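Local coordinates for NmrA family protein (Shigella flexneri 2a, PDB 3QVO) that is of unknown function but, as a Rossmann-fold member of the NmrA family, probably binds NAD(P) or NAD(P)H, at residues A[26-31]-A[91-96]; A[33-38]-A[195-200]; A[49-54]-A[64-69]; A[167-172]-A[188-193]; A[176-181]-A[221-226]. All blocks are in the same frame, centred on the assembly; numbering follows the deposited sequence.

All five contacts reach one Rossmann-type sheet, but at different depths. Contact 1 is its buried centre, two parallel strands joined by backbone hydrogen bonds and apolar side chains. Contact 3 extends the same sheet through strand 49-55, which neighbours strand 24-29, and there side-chain amides join the backbone at a partly buried turn. Contact 2 packs helix 34-43 against the start of helix 197-209, with charged ends reaching the loop of contact 5 through the salt bridge of Lys-198 with Asp-177. Contacts 4 and 5 involve neighbouring strands 164-174 and 217-222; contact 4 lies at the surface, whereas contact 5 is partly buried and bridged by water.

Contact 1. Residues A[26-31]-A[91-96]; sequences VLILGA and IVYANL
The parallel pairing of strands 24-29 and 91-95 forms the centre of the Rossmann-type sheet, with Val-26, Leu-27, Ile-28 and Leu-29 lying beside Ile-91, Val-92, Tyr-93 and Ala-94 in turn. Four backbone bonds run along it. Leu-27 is gripped at both ends: its N donates to Ile-91 O at 2.9 Å, and its O accepts from Tyr-93 N at 2.8 Å in a nearly straight bond (174°). Leu-29 repeats the pattern, its N bonding to Tyr-93 O at 2.8 Å, while the last bond, Asn-95 N to Leu-29 O, stretches to 3.3 Å as the strands part. On one face Ile-28 lies against the tyrosine ring, its CG2 3.9 Å from Tyr-93 CD2. With CG1 anti to the carbonyl carbon (chi1 -61°), the CG2 methyl stands anti to the backbone N and meets the ring. On the other face Leu-29 reaches back along the neighbouring strand, CD1 meeting Val-92 CG1 at 3.8 Å, while its CB meets Leu-96 CD2 at 4.1 Å. Gly-30, at positive phi, turns the chain out of the strand toward helix 34-43, the beta-to-alpha turn where Rossmann folds commonly carry their glycine-rich dinucleotide loop. Ile-28 and Tyr-93 face helix 34-43, whereas Leu-29, Val-92 and Leu-96 pack on helix 101-114; strands 49-55 and 119-123 continue the sheet beyond the pair.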
# COMPACT_ATOMS: atom_id res chain seq x y z
N VAL A 26 -7.83 9.52 4.46
CA VAL A 26 -7.01 8.48 3.91
C VAL A 26 -7.61 8.01 2.59
O VAL A 26 -8.81 7.71 2.54
CB VAL A 26 -6.92 7.32 4.87
CG1 VAL A 26 -6.15 6.21 4.26
CG2 VAL A 26 -6.27 7.76 6.16
N LEU A 27 -6.80 8.00 1.52
CA LEU A 27 -7.24 7.50 0.22
C LEU A 27 -6.63 6.13 -0.02
O LEU A 27 -5.41 5.99 0.03
CB LEU A 27 -6.82 8.46 -0.88
CG LEU A 27 -7.08 8.06 -2.33
CD1 LEU A 27 -8.57 7.85 -2.63
CD2 LEU A 27 -6.40 9.07 -3.22
N ILE A 28 -7.48 5.13 -0.25
CA ILE A 28 -7.04 3.79 -0.47
C ILE A 28 -7.21 3.51 -1.96
O ILE A 28 -8.35 3.42 -2.46
CB ILE A 28 -7.84 2.80 0.41
CG1 ILE A 28 -7.60 3.15 1.89
CG2 ILE A 28 -7.42 1.36 0.12
CD1 ILE A 28 -8.28 2.29 2.88
N LEU A 29 -6.08 3.42 -2.68
CA LEU A 29 -6.10 3.10 -4.10
C LEU A 29 -6.01 1.62 -4.29
O LEU A 29 -5.16 1.01 -3.71
CB LEU A 29 -4.91 3.75 -4.78
CG LEU A 29 -4.92 5.26 -4.67
CD1 LEU A 29 -3.56 5.72 -5.19
CD2 LEU A 29 -6.13 5.81 -5.45
N GLY A 30 -6.87 1.02 -5.10
CA GLY A 30 -6.91 -0.46 -5.20
C GLY A 30 -7.68 -1.06 -4.03
O GLY A 30 -7.29 -2.07 -3.44
N ALA A 31 -8.80 -0.43 -3.69
CA ALA A 31 -9.46 -0.73 -2.41
C ALA A 31 -10.14 -2.09 -2.43
O ALA A 31 -10.51 -2.59 -1.41
CB ALA A 31 -10.46 0.36 -2.03
N ILE A 91 -3.31 11.23 3.48
CA ILE A 91 -2.47 10.04 3.44
C ILE A 91 -2.99 9.16 2.35
O ILE A 91 -4.19 8.92 2.28
CB ILE A 91 -2.50 9.25 4.75
CG1 ILE A 91 -1.83 10.01 5.89
CG2 ILE A 91 -1.74 7.96 4.61
CD1 ILE A 91 -2.13 9.43 7.27
N VAL A 92 -2.09 8.72 1.47
CA VAL A 92 -2.42 7.83 0.37
C VAL A 92 -1.82 6.49 0.67
O VAL A 92 -0.65 6.40 1.03
CB VAL A 92 -1.85 8.36 -0.97
CG1 VAL A 92 -2.13 7.36 -2.11
CG2 VAL A 92 -2.46 9.71 -1.30
N TYR A 93 -2.66 5.48 0.52
CA TYR A 93 -2.28 4.13 0.68
C TYR A 93 -2.60 3.43 -0.63
O TYR A 93 -3.76 3.36 -1.03
CB TYR A 93 -3.01 3.50 1.86
CG TYR A 93 -3.11 1.98 1.77
CD1 TYR A 93 -2.09 1.25 1.23
CD2 TYR A 93 -4.22 1.29 2.26
CE1 TYR A 93 -2.14 -0.11 1.12
CE2 TYR A 93 -4.27 -0.11 2.14
CZ TYR A 93 -3.21 -0.78 1.55
OH TYR A 93 -3.19 -2.13 1.39
N ALA A 94 -1.55 2.97 -1.29
CA ALA A 94 -1.60 2.36 -2.59
C ALA A 94 -1.21 0.90 -2.45
O ALA A 94 -0.17 0.56 -1.88
CB ALA A 94 -0.63 3.04 -3.54
N ASN A 95 -2.08 0.06 -3.01
CA ASN A 95 -1.93 -1.38 -3.07
C ASN A 95 -2.28 -1.68 -4.53
O ASN A 95 -3.42 -2.10 -4.82
CB ASN A 95 -2.93 -2.02 -2.05
CG ASN A 95 -2.79 -3.55 -1.93
OD1 ASN A 95 -1.75 -4.14 -2.40
ND2 ASN A 95 -3.86 -4.23 -1.34
N LEU A 96 -1.32 -1.40 -5.44
CA LEU A 96 -1.55 -1.43 -6.88
C LEU A 96 -1.01 -2.67 -7.55
O LEU A 96 0.12 -3.12 -7.27
CB LEU A 96 -0.86 -0.27 -7.56
CG LEU A 96 -1.27 1.12 -7.08
CD1 LEU A 96 -0.36 2.06 -7.79
CD2 LEU A 96 -2.75 1.37 -7.33

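Contact 2. Residues A[33-38]-A[195-200]; sequences GQIARH and VSRKSV
Gln-34 and Arg-197 meet as stacked flat groups, the amide and guanidinium planes only 11° apart. Gln-34 OE1 sits over the centre of the guanidinium, 3.7 Å from Arg-197 CZ, so the contact is made through a face and leaves the edge N-H groups to other partners. The aliphatic part of the arginine is extended from CG to NE and crosses Ile-35 at about a right angle, with Ile-35 CG1 3.8 Å from Arg-197 CG. About one turn after Gln-34, His-38 is crossed by the side chain of Lys-198. Lys-198 CE lies 3.4 Å from His-38 CE1; the bend at chi3 (-85°) brings the lysine chain round to the ring. Deeper in, Ile-35 CD1 and Val-200 CG1 touch more loosely at 4.3 Å.

Salt bridges to the loop after strand 164-174 hold both charged ends: Arg-197 NH2 pairs with Asp-175, and Lys-198 NZ with Asp-177. Behind them, Ser-196 N-caps helix 197-209, its OG accepting from Ser-199 N at 2.8 Å. Ile-35 also rests on Tyr-93 and Leu-173 of the sheet. This is helix-to-helix packing on one face of a Rossmann-type alpha/beta sheet, between the first helix of the fold and a later one.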
# COMPACT_ATOMS: atom_id res chain seq x y z
N GLY A 33 -8.53 -4.78 -3.14
CA GLY A 33 -7.46 -5.74 -2.87
C GLY A 33 -7.56 -6.40 -1.51
O GLY A 33 -8.15 -5.85 -0.57
N GLN A 34 -6.93 -7.56 -1.39
CA GLN A 34 -7.07 -8.39 -0.21
C GLN A 34 -6.35 -7.85 1.02
O GLN A 34 -6.82 -8.05 2.14
CB GLN A 34 -6.60 -9.82 -0.50
CG GLN A 34 -7.16 -10.45 -1.79
CD GLN A 34 -6.71 -11.89 -1.98
OE1 GLN A 34 -6.68 -12.67 -1.03
NE2 GLN A 34 -6.36 -12.23 -3.20
N ILE A 35 -5.20 -7.20 0.86
CA ILE A 35 -4.61 -6.49 1.99
C ILE A 35 -5.46 -5.27 2.33
O ILE A 35 -5.69 -4.97 3.53
CB ILE A 35 -3.15 -6.04 1.74
CG1 ILE A 35 -2.20 -7.25 1.76
CG2 ILE A 35 -2.68 -5.07 2.80
CD1 ILE A 35 -0.86 -6.98 1.00
N ALA A 36 -5.95 -4.61 1.30
CA ALA A 36 -6.77 -3.44 1.49
C ALA A 36 -7.99 -3.72 2.42
O ALA A 36 -8.34 -2.88 3.25
CB ALA A 36 -7.22 -2.86 0.14
N ARG A 37 -8.60 -4.90 2.29
CA ARG A 37 -9.83 -5.24 3.00
C ARG A 37 -9.66 -5.28 4.50
O ARG A 37 -10.58 -4.92 5.25
CB ARG A 37 -10.41 -6.59 2.53
N HIS A 38 -8.48 -5.70 4.94
CA HIS A 38 -8.14 -5.74 6.34
C HIS A 38 -7.90 -4.31 6.82
O HIS A 38 -8.31 -3.95 7.91
CB HIS A 38 -6.88 -6.57 6.60
CG HIS A 38 -6.99 -8.03 6.26
ND1 HIS A 38 -7.69 -8.92 7.03
CD2 HIS A 38 -6.41 -8.76 5.28
CE1 HIS A 38 -7.58 -10.14 6.51
NE2 HIS A 38 -6.80 -10.06 5.45
N VAL A 195 4.65 -13.87 4.84
CA VAL A 195 4.02 -12.99 5.81
C VAL A 195 2.54 -12.93 5.56
O VAL A 195 2.09 -13.00 4.42
CB VAL A 195 4.65 -11.58 5.79
CG1 VAL A 195 4.26 -10.82 4.54
CG2 VAL A 195 4.27 -10.83 7.03
N SER A 196 1.76 -12.88 6.64
CA SER A 196 0.33 -12.77 6.52
C SER A 196 -0.07 -11.38 6.02
O SER A 196 0.55 -10.36 6.33
CB SER A 196 -0.34 -13.04 7.89
OG SER A 196 -0.16 -11.96 8.80
N ARG A 197 -1.10 -11.37 5.20
CA ARG A 197 -1.72 -10.13 4.78
C ARG A 197 -2.17 -9.32 6.00
O ARG A 197 -2.05 -8.10 6.03
CB ARG A 197 -2.93 -10.45 3.92
CG ARG A 197 -2.57 -10.99 2.56
CD ARG A 197 -3.74 -10.92 1.59
NE ARG A 197 -3.35 -11.36 0.26
CZ ARG A 197 -3.14 -12.62 -0.10
NH1 ARG A 197 -2.77 -12.91 -1.34
NH2 ARG A 197 -3.26 -13.60 0.78
N LYS A 198 -2.70 -10.00 7.01
CA LYS A 198 -3.15 -9.30 8.21
C LYS A 198 -1.98 -8.58 8.86
O LYS A 198 -2.14 -7.46 9.35
CB LYS A 198 -3.80 -10.30 9.15
CG LYS A 198 -4.74 -9.74 10.17
CD LYS A 198 -5.70 -10.85 10.71
CE LYS A 198 -6.94 -11.03 9.77
NZ LYS A 198 -7.88 -12.13 10.16
N SER A 199 -0.79 -9.19 8.79
CA SER A 199 0.39 -8.56 9.33
C SER A 199 0.67 -7.26 8.59
O SER A 199 0.92 -6.20 9.21
CB SER A 199 1.61 -9.46 9.22
OG SER A 199 1.49 -10.66 10.00
N VAL A 200 0.62 -7.32 7.27
CA VAL A 200 0.96 -6.17 6.48
C VAL A 200 -0.08 -5.08 6.69
O VAL A 200 0.26 -3.91 6.79
CB VAL A 200 1.11 -6.53 5.00
CG1 VAL A 200 1.50 -5.28 4.19
CG2 VAL A 200 2.15 -7.62 4.84

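Contact 3. Residues A[49-54]-A[64-69]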
# COMPACT_ATOMS: atom_id res chain seq x y z
N ILE A 49 -11.15 9.19 11.23
CA ILE A 49 -10.63 8.95 9.91
C ILE A 49 -11.80 9.00 8.95
O ILE A 49 -12.88 8.50 9.24
CB ILE A 49 -10.10 7.53 9.77
CG1 ILE A 49 -8.92 7.32 10.70
CG2 ILE A 49 -9.87 7.20 8.25
CD1 ILE A 49 -7.60 7.55 10.15
N LYS A 50 -11.58 9.58 7.79
CA LYS A 50 -12.49 9.37 6.69
C LYS A 50 -11.69 8.62 5.62
O LYS A 50 -10.65 9.13 5.17
CB LYS A 50 -12.98 10.68 6.12
CG LYS A 50 -13.76 10.50 4.81
CD LYS A 50 -14.20 11.83 4.15
CE LYS A 50 -14.37 11.68 2.60
NZ LYS A 50 -15.00 12.91 1.90
N GLN A 51 -12.16 7.44 5.22
CA GLN A 51 -11.41 6.65 4.22
C GLN A 51 -12.12 6.65 2.88
O GLN A 51 -13.29 6.35 2.79
CB GLN A 51 -11.14 5.21 4.71
CG GLN A 51 -12.34 4.41 5.19
CD GLN A 51 -11.94 3.03 5.69
OE1 GLN A 51 -10.96 2.47 5.22
NE2 GLN A 51 -12.73 2.46 6.60
N THR A 52 -11.41 7.05 1.84
CA THR A 52 -11.95 7.08 0.52
C THR A 52 -11.44 5.86 -0.20
O THR A 52 -10.24 5.65 -0.27
CB THR A 52 -11.48 8.31 -0.20
OG1 THR A 52 -11.91 9.47 0.51
CG2 THR A 52 -12.00 8.33 -1.67
N LEU A 53 -12.35 5.06 -0.73
CA LEU A 53 -12.02 3.75 -1.27
C LEU A 53 -12.21 3.80 -2.77
O LEU A 53 -13.33 3.81 -3.28
CB LEU A 53 -12.91 2.69 -0.65
CG LEU A 53 -12.99 2.69 0.88
CD1 LEU A 53 -13.90 1.54 1.35
CD2 LEU A 53 -11.62 2.61 1.58
N PHE A 54 -11.08 3.86 -3.47
CA PHE A 54 -11.01 4.06 -4.89
C PHE A 54 -10.74 2.72 -5.54
O PHE A 54 -9.71 2.12 -5.27
CB PHE A 54 -9.84 4.99 -5.12
CG PHE A 54 -9.70 5.52 -6.50
CD1 PHE A 54 -10.32 6.72 -6.88
CD2 PHE A 54 -8.83 4.90 -7.41
CE1 PHE A 54 -10.11 7.25 -8.15
CE2 PHE A 54 -8.63 5.40 -8.67
CZ PHE A 54 -9.27 6.58 -9.06
N PRO A 64 -20.29 -5.04 5.01
CA PRO A 64 -20.98 -3.78 4.66
C PRO A 64 -19.95 -2.67 4.61
O PRO A 64 -18.75 -2.88 4.87
CB PRO A 64 -21.99 -3.55 5.80
CG PRO A 64 -22.22 -4.92 6.39
CD PRO A 64 -20.86 -5.64 6.23
N TYR A 65 -20.41 -1.50 4.21
CA TYR A 65 -19.48 -0.46 3.86
C TYR A 65 -19.41 0.37 5.10
O TYR A 65 -20.43 0.86 5.55
CB TYR A 65 -20.00 0.35 2.66
CG TYR A 65 -20.26 -0.46 1.39
CD1 TYR A 65 -19.37 -1.46 0.99
CD2 TYR A 65 -21.38 -0.21 0.57
CE1 TYR A 65 -19.57 -2.20 -0.16
CE2 TYR A 65 -21.59 -0.95 -0.61
CZ TYR A 65 -20.68 -1.95 -0.96
OH TYR A 65 -20.83 -2.72 -2.10
N PRO A 66 -18.21 0.53 5.66
CA PRO A 66 -18.09 1.33 6.86
C PRO A 66 -18.66 2.72 6.72
O PRO A 66 -18.63 3.28 5.63
CB PRO A 66 -16.57 1.42 7.09
CG PRO A 66 -15.93 0.62 6.02
CD PRO A 66 -16.92 0.28 5.00
N THR A 67 -19.13 3.29 7.83
CA THR A 67 -19.83 4.57 7.78
C THR A 67 -18.87 5.71 7.55
O THR A 67 -19.28 6.77 7.09
CB THR A 67 -20.65 4.81 9.10
OG1 THR A 67 -19.75 4.97 10.20
CG2 THR A 67 -21.56 3.64 9.35
N ASN A 68 -17.59 5.50 7.84
CA ASN A 68 -16.58 6.50 7.59
C ASN A 68 -15.92 6.38 6.18
O ASN A 68 -14.84 6.91 5.97
CB ASN A 68 -15.53 6.49 8.71
CG ASN A 68 -14.65 5.22 8.67
OD1 ASN A 68 -14.88 4.31 7.87
ND2 ASN A 68 -13.63 5.17 9.53
N SER A 69 -16.61 5.74 5.23
CA SER A 69 -16.03 5.49 3.89
C SER A 69 -16.77 6.21 2.81
O SER A 69 -17.93 6.54 2.94
CB SER A 69 -16.04 4.01 3.52
OG SER A 69 -17.36 3.53 3.26
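The side-chain amides of Gln-51 and Asn-68 meet almost perpendicular to each other, their planes 89° apart. Gln-51 NE2 donates to Asn-68 OD1 at 3.1 Å in a nearly straight bond (167°). The acceptor lies close to the plane of the glutamine amide, yet the donor is tilted from the plane of the asparagine carbonyl. Gln-51 CG sits between its own backbone N and carbonyl carbon (chi1 53°), and from there the extended chain carries the amide alongside the turn. The glutamine side chain crosses that of Pro-66 at about a right angle, Gln-51 NE2 3.7 Å from Pro-66 CG.

Beside this pair the backbone makes its own link, Gln-51 N to Asn-68 O at 2.8 Å, so the two residues are joined through both main chain and side chain. Asn-68 also lays its CB 3.4 Å from Ile-49 O. Next along, Leu-53 CD1 touches Ser-69 CB at 3.9 Å. The hydroxyl of Ser-69 turns back to donate to Pro-66 O at 2.7 Å, an acceptor it shares with the Ser-69 amide. Outside the pair, Asn-68 ND2 bonds to Leu-43 O and Lys-46 O, and Gln-51 NE2 to Ile-40 O, holding turn and strand to the end of helix 34-43 and the loop after it. Gln-51 and Ser-69 form a parallel bridge where the type I turn from Pro-66 enters strand 69-73, next to 49-55 in the Rossmann-type sheet.

Contact 4. Residues A[167-172]-A[188-193]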
# COMPACT_ATOMS: atom_id res chain seq x y z
N ILE A 167 7.80 2.72 1.41
CA ILE A 167 7.60 1.63 0.46
C ILE A 167 7.63 0.38 1.30
O ILE A 167 8.50 0.22 2.15
CB ILE A 167 8.72 1.58 -0.65
CG1 ILE A 167 8.58 2.78 -1.58
CG2 ILE A 167 8.64 0.31 -1.45
CD1 ILE A 167 9.86 3.21 -2.32
N LEU A 168 6.68 -0.51 1.06
CA LEU A 168 6.53 -1.70 1.83
C LEU A 168 6.65 -2.84 0.88
O LEU A 168 5.95 -2.88 -0.14
CB LEU A 168 5.16 -1.77 2.53
CG LEU A 168 4.79 -0.74 3.59
CD1 LEU A 168 3.44 -1.11 4.23
CD2 LEU A 168 5.90 -0.66 4.64
N ARG A 169 7.53 -3.77 1.26
CA ARG A 169 7.92 -4.91 0.43
C ARG A 169 7.70 -6.20 1.16
O ARG A 169 8.55 -6.60 1.92
CB ARG A 169 9.42 -4.82 0.07
CG ARG A 169 9.67 -3.92 -1.09
CD ARG A 169 11.11 -3.58 -1.28
NE ARG A 169 11.87 -3.28 -0.07
CZ ARG A 169 12.69 -4.12 0.55
NH1 ARG A 169 12.83 -5.36 0.12
NH2 ARG A 169 13.37 -3.71 1.62
N PRO A 170 6.54 -6.83 0.95
CA PRO A 170 6.19 -8.05 1.65
C PRO A 170 6.64 -9.33 0.99
O PRO A 170 6.59 -9.45 -0.25
CB PRO A 170 4.66 -8.03 1.67
CG PRO A 170 4.27 -7.12 0.59
CD PRO A 170 5.36 -6.13 0.43
N ALA A 171 7.01 -10.27 1.85
CA ALA A 171 7.34 -11.61 1.50
C ALA A 171 6.08 -12.24 0.95
O ALA A 171 5.06 -11.55 0.80
CB ALA A 171 7.88 -12.36 2.72
N TRP A 172 6.16 -13.52 0.64
CA TRP A 172 5.04 -14.27 0.05
C TRP A 172 3.81 -14.18 0.95
O TRP A 172 3.87 -14.50 2.13
CB TRP A 172 5.44 -15.75 -0.20
CG TRP A 172 4.59 -16.51 -1.23
CD1 TRP A 172 4.68 -16.41 -2.59
CD2 TRP A 172 3.59 -17.53 -0.97
NE1 TRP A 172 3.79 -17.28 -3.19
CE2 TRP A 172 3.11 -17.97 -2.22
CE3 TRP A 172 3.05 -18.09 0.20
CZ2 TRP A 172 2.11 -18.95 -2.35
CZ3 TRP A 172 2.04 -19.06 0.07
CH2 TRP A 172 1.59 -19.48 -1.19
N GLU A 188 18.94 -4.87 2.78
CA GLU A 188 19.12 -6.09 3.55
C GLU A 188 18.33 -7.15 2.82
O GLU A 188 17.33 -6.83 2.22
CB GLU A 188 18.55 -6.00 4.99
CG GLU A 188 19.27 -5.06 5.99
CD GLU A 188 18.74 -5.21 7.44
OE1 GLU A 188 17.85 -4.42 7.89
OE2 GLU A 188 19.21 -6.15 8.13
N PRO A 189 18.74 -8.42 2.92
CA PRO A 189 17.89 -9.48 2.40
C PRO A 189 16.69 -9.69 3.32
O PRO A 189 16.75 -9.39 4.50
CB PRO A 189 18.81 -10.72 2.42
CG PRO A 189 19.99 -10.35 3.31
CD PRO A 189 19.82 -8.92 3.78
N PHE A 190 15.60 -10.20 2.76
CA PHE A 190 14.48 -10.70 3.54
C PHE A 190 14.98 -11.74 4.57
O PHE A 190 15.58 -12.69 4.16
CB PHE A 190 13.49 -11.39 2.60
CG PHE A 190 12.60 -10.46 1.85
CD1 PHE A 190 11.55 -9.83 2.48
CD2 PHE A 190 12.79 -10.24 0.50
CE1 PHE A 190 10.70 -8.99 1.78
CE2 PHE A 190 11.96 -9.37 -0.20
CZ PHE A 190 10.90 -8.76 0.44
N LYS A 191 14.69 -11.57 5.86
CA LYS A 191 14.92 -12.58 6.89
C LYS A 191 13.87 -13.68 6.92
O LYS A 191 13.92 -14.57 7.80
CB LYS A 191 14.93 -11.96 8.30
CG LYS A 191 15.98 -10.88 8.49
CD LYS A 191 16.02 -10.38 9.94
CE LYS A 191 16.76 -9.03 10.02
NZ LYS A 191 17.65 -8.93 11.21
N GLY A 192 12.93 -13.67 5.99
CA GLY A 192 11.98 -14.76 5.95
C GLY A 192 11.25 -14.91 4.65
O GLY A 192 11.29 -14.08 3.79
N THR A 193 10.52 -16.00 4.54
CA THR A 193 9.91 -16.44 3.31
C THR A 193 8.48 -15.94 3.07
O THR A 193 8.09 -15.78 1.94
CB THR A 193 9.90 -17.98 3.35
OG1 THR A 193 11.17 -18.44 2.85
CG2 THR A 193 8.75 -18.58 2.57
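Phe-190 presses its ring against the middle of strand 164-174, and its tightest approach is edge-on: Arg-169 O lies in the ring plane, 3.2 Å from Phe-190 CE1. A C-H edge thus meets the carbonyl oxygen, an approach that is probably favourable electrostatically. Ala-171 N lies 3.9 Å from Phe-190 CE1. Further along, the methyl of Ala-171 is pushed against the backbone of the loop, its CB 3.5 Å from Thr-193 O. That carbonyl also receives the one hydrogen bond between the segments, from Trp-172 N at 3.2 Å; it is bent (146° at the hydrogen), with the donor tilted from the carbonyl plane.

The outer side is looser. Arg-169 bends at chi3 (-42°) to bring NH1 to 3.9 Å from Phe-190 CZ, but the guanidinium and ring planes are inclined by 57° and do not stack; the arginine's NE instead bonds to Asn-218 of strand 217-222. Phe-190 and Trp-172 are both solvent-exposed. Thr-193 is likewise exposed, its CB pointing away from the strand. Plain surface packing of this kind joins strand 164-174 to the connection entering parallel strand 194-196, at the margin of the Rossmann-type sheet.

Contact 5. Residues A[176-181]-A[221-226]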
# COMPACT_ATOMS: atom_id res chain seq x y z
N GLU A 176 -3.18 -16.49 6.53
CA GLU A 176 -3.19 -16.88 7.95
C GLU A 176 -3.78 -15.77 8.85
O GLU A 176 -3.43 -14.61 8.71
CB GLU A 176 -1.77 -17.24 8.39
CG GLU A 176 -1.64 -17.64 9.88
CD GLU A 176 -0.65 -18.78 10.13
OE1 GLU A 176 0.09 -19.20 9.19
OE2 GLU A 176 -0.65 -19.29 11.29
N ASP A 177 -4.65 -16.15 9.79
CA ASP A 177 -5.26 -15.20 10.73
C ASP A 177 -4.31 -14.86 11.88
O ASP A 177 -4.56 -15.21 13.01
CB ASP A 177 -6.58 -15.79 11.29
CG ASP A 177 -7.35 -14.80 12.17
OD1 ASP A 177 -7.17 -13.58 12.05
OD2 ASP A 177 -8.16 -15.26 13.01
N ILE A 178 -3.20 -14.18 11.57
CA ILE A 178 -2.23 -13.79 12.58
C ILE A 178 -1.55 -12.47 12.24
O ILE A 178 -1.50 -12.07 11.08
CB ILE A 178 -1.15 -14.88 12.75
CG1 ILE A 178 -0.54 -14.83 14.16
CG2 ILE A 178 -0.08 -14.74 11.67
CD1 ILE A 178 -0.33 -16.22 14.82
N ILE A 179 -1.04 -11.80 13.26
CA ILE A 179 -0.23 -10.62 13.09
C ILE A 179 1.11 -10.95 13.70
O ILE A 179 1.24 -10.99 14.90
CB ILE A 179 -0.83 -9.40 13.79
CG1 ILE A 179 -2.13 -8.97 13.08
CG2 ILE A 179 0.18 -8.26 13.79
CD1 ILE A 179 -3.01 -7.95 13.91
N ASP A 180 2.10 -11.23 12.85
CA ASP A 180 3.41 -11.69 13.31
C ASP A 180 4.47 -11.31 12.27
O ASP A 180 4.55 -11.92 11.19
CB ASP A 180 3.38 -13.21 13.57
CG ASP A 180 4.64 -13.74 14.26
OD1 ASP A 180 5.46 -12.92 14.72
OD2 ASP A 180 4.82 -14.98 14.35
N TYR A 181 5.24 -10.28 12.56
CA TYR A 181 6.15 -9.76 11.56
C TYR A 181 7.35 -9.04 12.13
O TYR A 181 7.42 -8.76 13.34
CB TYR A 181 5.41 -8.87 10.56
CG TYR A 181 4.96 -7.53 11.10
CD1 TYR A 181 5.82 -6.45 11.15
CD2 TYR A 181 3.65 -7.35 11.53
CE1 TYR A 181 5.40 -5.22 11.65
CE2 TYR A 181 3.22 -6.12 12.02
CZ TYR A 181 4.10 -5.07 12.07
OH TYR A 181 3.64 -3.86 12.56
N ILE A 221 8.97 -6.91 4.81
CA ILE A 221 8.14 -7.41 5.91
C ILE A 221 8.05 -8.94 5.81
O ILE A 221 7.56 -9.48 4.82
CB ILE A 221 6.69 -6.83 5.85
CG1 ILE A 221 6.67 -5.33 5.51
CG2 ILE A 221 5.94 -7.04 7.18
CD1 ILE A 221 5.31 -4.88 4.88
N ASN A 222 8.54 -9.63 6.83
CA ASN A 222 8.38 -11.09 6.89
C ASN A 222 7.96 -11.61 8.29
O ASN A 222 8.24 -10.99 9.30
CB ASN A 222 9.69 -11.77 6.47
CG ASN A 222 10.76 -11.66 7.53
OD1 ASN A 222 11.49 -10.68 7.57
ND2 ASN A 222 10.84 -12.66 8.42
N GLN A 223 7.32 -12.78 8.32
CA GLN A 223 7.01 -13.48 9.54
C GLN A 223 8.33 -14.03 10.11
O GLN A 223 9.17 -14.49 9.34
CB GLN A 223 6.03 -14.61 9.22
CG GLN A 223 5.51 -15.44 10.38
CD GLN A 223 4.32 -16.34 9.96
OE1 GLN A 223 3.38 -15.90 9.24
NE2 GLN A 223 4.35 -17.60 10.41
N PRO A 224 8.56 -13.91 11.42
CA PRO A 224 9.80 -14.44 11.96
C PRO A 224 9.83 -15.95 11.91
O PRO A 224 8.79 -16.60 12.01
CB PRO A 224 9.78 -13.99 13.42
CG PRO A 224 8.86 -12.83 13.47
CD PRO A 224 7.85 -13.06 12.39
N GLY A 225 11.04 -16.52 11.80
CA GLY A 225 11.22 -17.98 11.84
C GLY A 225 10.60 -18.69 10.64
O GLY A 225 9.95 -19.71 10.78
N THR A 226 10.75 -18.10 9.46
CA THR A 226 10.27 -18.72 8.22
C THR A 226 11.38 -18.62 7.18
O THR A 226 11.14 -18.51 5.97
CB THR A 226 9.02 -17.99 7.68
OG1 THR A 226 9.35 -16.62 7.42
CG2 THR A 226 7.88 -18.11 8.67
O HOH W 1 2.46 -13.33 9.27
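Carbonyl oxygens meeting C-H groups, together with one bridging water, supply the polar links between Asp-180 and Tyr-181 on one side and Asn-222 and Gln-223 on the other. The contact lies at the edge of the Rossmann-type sheet, where the loop before strand 182-184 crosses the end of strand 217-222, the chain directions 104° apart. Asp-180 O points at Gln-223 CA from 3.3 Å, and Asn-222 O answers at Tyr-181 CA, also 3.3 Å away. The water donates to both Asp-180 O and Gln-223 OE1, the latter at 2.7 Å, so the glutamine side chain reaches the loop indirectly.

The side chains of Asp-180 and Pro-224 cross at a slant, with Asp-180 OD1 3.3 Å from Pro-224 CD; the aspartate CG stands anti to the backbone N (chi1 -171°), which carries the acid toward that ring. Tyr-181 and Ile-221 run side by side and point the same way, Tyr-181 CB meeting Ile-221 CG2 at 3.9 Å, and both continue onto Leu-203 of helix 197-209. The start of that helix holds the loop too, through Ser-199 OG on Asp-180 N and Ser-196 OG on Ile-178 O. Past the strand, Gln-223 O is gripped from opposite faces of its carbonyl plane, by Asn-222 ND2 at 2.6 Å and by Thr-226 OG1 at 2.9 Å.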